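Local coordinates for protein UDP-glucose 4-epimerase (Campylobacter jejuni subsp. jejuni serotype O:2, PDB 7K3P) that interconverts UDP-glucose and UDP-galactose, and probably their N-acetylated counterparts, by inverting the configuration at C4 of the sugar with a bound NAD, at residues 131-142 with 182-191. The protein carries 2 engineered substitutions. Residues are numbered along the deposited sequence; the frame is centred on the assembly and turned at random.
Sequences NKFIFSSTAATY and EFKHCILRYF. With NAD (nicotinamide-adenine-dinucleotide), chain C.
Two neighbouring strands of the Rossmann-type sheet, 132-136 and 184-189, run parallel here and lead to the nicotinamide half of NAD, where Ser-136, Ser-137, Tyr-190 and Phe-191 line the pocket. Phe-133 N donates to Lys-184 O and Phe-133 O accepts from Cys-186 N, and the ladder continues to Ser-137 N on Leu-188 O (2.7 Å). Toward helix 161-179, Phe-135 turns its ring edge to Ile-187 CG1, 4.1 Å from Phe-135 CD2, and Ile-187 CG2 presses on Ser-137 CB at a tight 3.5 Å. On the other face Ile-134 CG2 meets Leu-188 CD1 at 4.3 Å, both residues packing against His-255 of helix 248-261. Helix 161-179 itself belongs to the right-handed beta-alpha-beta crossover joining the two strands. Further along, Ala-139 N hydrogen-bonds Tyr-190 O, and Ala-139 CB, compact enough for a CH-pi contact, lies 3.5 Å from the Phe-191 ring centroid, almost on the ring normal. Arg-189 has the length to reach Tyr-142: NH1 donates to OH (3.0 Å) nearly in the guanidinium plane, with the ring turned 85° from that plane. That hydroxyl also hydrogen-bonds Asn-271 OD1. Arg-189 NH2 makes a salt bridge with Glu-170, which also bonds Ser-137 OG and probably offsets the buried charge. Tyr-190, its CG flanked by backbone N and C (chi1 43°), combines a flat ring beside the nicotinamide with a hydroxyl that donates to ribose O4D of NAD at 2.9 Å.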
# COMPACT_ATOMS: atom_id res chain seq x y z
N ASN A 131 -16.66 9.59 10.58
CA ASN A 131 -17.11 8.26 10.20
C ASN A 131 -17.68 8.16 8.78
O ASN A 131 -18.23 7.14 8.39
CB ASN A 131 -18.08 7.71 11.25
CG ASN A 131 -17.35 7.03 12.39
OD1 ASN A 131 -16.37 6.31 12.17
ND2 ASN A 131 -17.81 7.25 13.62
N LYS A 132 -17.55 9.24 8.03
CA LYS A 132 -17.84 9.23 6.60
C LYS A 132 -16.63 9.76 5.84
O LYS A 132 -16.21 10.90 6.05
CB LYS A 132 -19.10 10.05 6.29
CG LYS A 132 -20.38 9.43 6.89
CD LYS A 132 -21.55 10.40 6.85
CE LYS A 132 -22.77 9.77 7.51
NZ LYS A 132 -23.91 10.71 7.48
N PHE A 133 -16.07 8.94 4.96
CA PHE A 133 -14.85 9.28 4.23
C PHE A 133 -15.08 9.14 2.72
O PHE A 133 -15.28 8.02 2.24
CB PHE A 133 -13.72 8.34 4.69
CG PHE A 133 -12.34 8.80 4.31
CD1 PHE A 133 -11.95 8.87 2.98
CD2 PHE A 133 -11.41 9.13 5.29
CE1 PHE A 133 -10.66 9.29 2.62
CE2 PHE A 133 -10.13 9.55 4.96
CZ PHE A 133 -9.74 9.63 3.63
N ILE A 134 -15.09 10.24 1.98
CA ILE A 134 -15.23 10.13 0.53
C ILE A 134 -13.83 10.26 -0.09
O ILE A 134 -13.14 11.28 0.11
CB ILE A 134 -16.27 11.13 -0.05
CG1 ILE A 134 -17.68 10.78 0.45
CG2 ILE A 134 -16.27 11.09 -1.57
CD1 ILE A 134 -18.09 11.51 1.68
N PHE A 135 -13.39 9.22 -0.79
CA PHE A 135 -12.02 9.18 -1.33
C PHE A 135 -12.02 9.27 -2.85
O PHE A 135 -12.64 8.44 -3.54
CB PHE A 135 -11.34 7.89 -0.88
CG PHE A 135 -9.92 7.74 -1.38
CD1 PHE A 135 -9.01 8.79 -1.26
CD2 PHE A 135 -9.48 6.53 -1.92
CE1 PHE A 135 -7.68 8.65 -1.72
CE2 PHE A 135 -8.17 6.37 -2.37
CZ PHE A 135 -7.26 7.43 -2.26
N SER A 136 -11.33 10.29 -3.38
CA SER A 136 -11.09 10.39 -4.80
C SER A 136 -10.01 9.39 -5.20
O SER A 136 -8.81 9.67 -5.02
CB SER A 136 -10.62 11.79 -5.17
OG SER A 136 -11.52 12.77 -4.71
N SER A 137 -10.42 8.23 -5.71
CA SER A 137 -9.46 7.27 -6.25
C SER A 137 -9.36 7.54 -7.75
O SER A 137 -9.50 8.68 -8.17
CB SER A 137 -9.93 5.85 -5.97
OG SER A 137 -8.95 4.92 -6.36
N THR A 138 -9.14 6.50 -8.55
CA THR A 138 -8.88 6.73 -9.98
C THR A 138 -9.10 5.46 -10.79
O THR A 138 -8.96 4.36 -10.27
CB THR A 138 -7.41 7.18 -10.23
OG1 THR A 138 -7.12 7.16 -11.64
CG2 THR A 138 -6.42 6.23 -9.52
N ALA A 139 -9.41 5.62 -12.07
CA ALA A 139 -9.50 4.45 -12.96
C ALA A 139 -8.13 3.79 -13.16
O ALA A 139 -8.06 2.63 -13.56
CB ALA A 139 -10.14 4.82 -14.31
N ALA A 140 -7.05 4.51 -12.88
CA ALA A 140 -5.71 3.91 -12.93
C ALA A 140 -5.60 2.67 -12.05
O ALA A 140 -4.71 1.83 -12.24
CB ALA A 140 -4.61 4.96 -12.56
N THR A 141 -6.50 2.52 -11.07
CA THR A 141 -6.48 1.32 -10.25
C THR A 141 -6.79 0.07 -11.08
O THR A 141 -6.41 -1.03 -10.69
CB THR A 141 -7.44 1.38 -9.06
OG1 THR A 141 -8.77 1.65 -9.52
CG2 THR A 141 -6.98 2.45 -8.06
N TYR A 142 -7.49 0.23 -12.20
CA TYR A 142 -7.79 -0.93 -13.05
C TYR A 142 -6.61 -1.35 -13.92
O TYR A 142 -6.64 -2.44 -14.52
CB TYR A 142 -8.99 -0.67 -13.96
CG TYR A 142 -10.27 -0.40 -13.21
CD1 TYR A 142 -10.81 -1.34 -12.34
CD2 TYR A 142 -10.95 0.80 -13.39
CE1 TYR A 142 -12.00 -1.08 -11.65
CE2 TYR A 142 -12.13 1.06 -12.72
CZ TYR A 142 -12.64 0.12 -11.85
OH TYR A 142 -13.82 0.40 -11.18
N GLU A 182 -18.64 1.18 12.21
CA GLU A 182 -19.16 2.54 12.26
C GLU A 182 -18.50 3.46 11.22
O GLU A 182 -19.09 4.48 10.83
CB GLU A 182 -18.99 3.11 13.68
CG GLU A 182 -17.53 3.36 14.13
CD GLU A 182 -16.82 2.11 14.67
OE1 GLU A 182 -17.17 0.99 14.25
OE2 GLU A 182 -15.92 2.25 15.53
N PHE A 183 -17.29 3.11 10.79
CA PHE A 183 -16.55 3.96 9.86
C PHE A 183 -16.95 3.64 8.42
O PHE A 183 -16.70 2.53 7.94
CB PHE A 183 -15.02 3.78 10.05
CG PHE A 183 -14.19 4.53 9.05
CD1 PHE A 183 -13.96 5.89 9.20
CD2 PHE A 183 -13.63 3.87 7.96
CE1 PHE A 183 -13.19 6.60 8.27
CE2 PHE A 183 -12.85 4.56 7.02
CZ PHE A 183 -12.63 5.93 7.17
N LYS A 184 -17.53 4.62 7.73
CA LYS A 184 -18.02 4.44 6.36
C LYS A 184 -17.17 5.18 5.33
O LYS A 184 -16.85 6.37 5.48
CB LYS A 184 -19.47 4.94 6.21
CG LYS A 184 -20.55 4.11 6.90
CD LYS A 184 -21.91 4.69 6.48
CE LYS A 184 -23.10 3.99 7.11
NZ LYS A 184 -24.33 4.76 6.71
N HIS A 185 -16.83 4.49 4.25
CA HIS A 185 -16.05 5.09 3.18
C HIS A 185 -16.79 4.93 1.86
O HIS A 185 -17.45 3.92 1.64
CB HIS A 185 -14.67 4.44 3.08
CG HIS A 185 -14.69 3.02 2.60
ND1 HIS A 185 -14.73 1.95 3.47
CD2 HIS A 185 -14.65 2.49 1.35
CE1 HIS A 185 -14.72 0.82 2.77
NE2 HIS A 185 -14.67 1.12 1.49
N CYS A 186 -16.68 5.93 1.00
CA CYS A 186 -17.13 5.78 -0.36
C CYS A 186 -16.00 6.16 -1.30
O CYS A 186 -15.52 7.29 -1.27
CB CYS A 186 -18.34 6.67 -0.62
SG CYS A 186 -19.15 6.29 -2.20
N ILE A 187 -15.57 5.21 -2.12
CA ILE A 187 -14.47 5.45 -3.04
C ILE A 187 -14.99 5.76 -4.43
O ILE A 187 -15.83 5.03 -4.96
CB ILE A 187 -13.56 4.22 -3.12
CG1 ILE A 187 -12.79 4.05 -1.81
CG2 ILE A 187 -12.61 4.35 -4.33
CD1 ILE A 187 -12.38 2.60 -1.53
N LEU A 188 -14.49 6.83 -5.04
CA LEU A 188 -14.89 7.18 -6.40
C LEU A 188 -13.72 6.98 -7.38
O LEU A 188 -12.62 7.52 -7.18
CB LEU A 188 -15.40 8.63 -6.46
CG LEU A 188 -16.61 8.94 -5.56
CD1 LEU A 188 -17.09 10.37 -5.75
CD2 LEU A 188 -17.74 7.98 -5.88
N ARG A 189 -13.94 6.18 -8.43
CA ARG A 189 -12.94 6.01 -9.49
C ARG A 189 -13.46 6.64 -10.78
O ARG A 189 -14.65 6.54 -11.08
CB ARG A 189 -12.65 4.54 -9.73
CG ARG A 189 -12.20 3.75 -8.50
CD ARG A 189 -12.20 2.28 -8.82
NE ARG A 189 -11.83 1.45 -7.67
CZ ARG A 189 -12.27 0.21 -7.50
NH1 ARG A 189 -13.07 -0.34 -8.41
NH2 ARG A 189 -11.90 -0.46 -6.42
N TYR A 190 -12.57 7.27 -11.54
CA TYR A 190 -12.97 7.89 -12.80
C TYR A 190 -11.76 8.13 -13.68
O TYR A 190 -10.61 8.10 -13.21
CB TYR A 190 -13.73 9.22 -12.55
CG TYR A 190 -13.11 10.11 -11.48
CD1 TYR A 190 -13.30 9.84 -10.12
CD2 TYR A 190 -12.37 11.23 -11.82
CE1 TYR A 190 -12.74 10.68 -9.13
CE2 TYR A 190 -11.83 12.06 -10.86
CZ TYR A 190 -12.01 11.78 -9.52
OH TYR A 190 -11.46 12.62 -8.58
N PHE A 191 -12.03 8.36 -14.96
CA PHE A 191 -10.97 8.66 -15.90
C PHE A 191 -10.64 10.15 -15.88
O PHE A 191 -10.91 10.84 -14.89
CB PHE A 191 -11.36 8.17 -17.30
CG PHE A 191 -11.23 6.68 -17.46
CD1 PHE A 191 -10.01 6.12 -17.84
CD2 PHE A 191 -12.31 5.84 -17.21
CE1 PHE A 191 -9.87 4.74 -17.98
CE2 PHE A 191 -12.18 4.46 -17.35
CZ PHE A 191 -10.96 3.91 -17.74
PA NAD C . -5.23 19.11 -7.96
O1A NAD C . -3.72 19.11 -7.97
O2A NAD C . -5.77 20.32 -8.66
O5B NAD C . -5.79 19.13 -6.49
C5B NAD C . -4.98 18.63 -5.47
C4B NAD C . -5.02 19.55 -4.31
O4B NAD C . -4.52 18.95 -3.15
C3B NAD C . -4.17 20.83 -4.58
O3B NAD C . -4.85 22.13 -4.39
C2B NAD C . -2.89 20.59 -3.75
O2B NAD C . -2.29 21.74 -3.32
C1B NAD C . -3.48 19.78 -2.63
N9A NAD C . -2.46 18.98 -1.92
C8A NAD C . -1.61 18.10 -2.47
N7A NAD C . -0.81 17.57 -1.52
C5A NAD C . -1.14 18.10 -0.34
C6A NAD C . -0.66 17.94 0.98
N6A NAD C . 0.42 17.02 1.24
N1A NAD C . -1.22 18.64 1.98
C2A NAD C . -2.23 19.51 1.77
N3A NAD C . -2.71 19.70 0.50
C4A NAD C . -2.19 19.02 -0.56
O3 NAD C . -5.72 17.77 -8.67
PN NAD C . -7.21 17.50 -9.11
O1N NAD C . -8.14 18.53 -8.51
O2N NAD C . -7.26 17.56 -10.61
O5D NAD C . -7.60 16.05 -8.62
C5D NAD C . -7.95 15.88 -7.27
C4D NAD C . -8.13 14.41 -6.92
O4D NAD C . -8.92 13.75 -7.88
C3D NAD C . -6.82 13.65 -6.71
O3D NAD C . -6.96 12.77 -5.67
C2D NAD C . -6.65 12.84 -7.93
O2D NAD C . -5.89 11.70 -7.75
C1D NAD C . -8.12 12.59 -8.33
N1N NAD C . -8.34 12.29 -9.82
C2N NAD C . -8.13 13.34 -10.69
C3N NAD C . -8.31 13.15 -12.05
C7N NAD C . -8.09 14.29 -13.01
O7N NAD C . -7.71 15.39 -12.62
N7N NAD C . -8.30 14.07 -14.40
C4N NAD C . -8.72 11.91 -12.52
C5N NAD C . -8.92 10.86 -11.65
C6N NAD C . -8.74 11.04 -10.27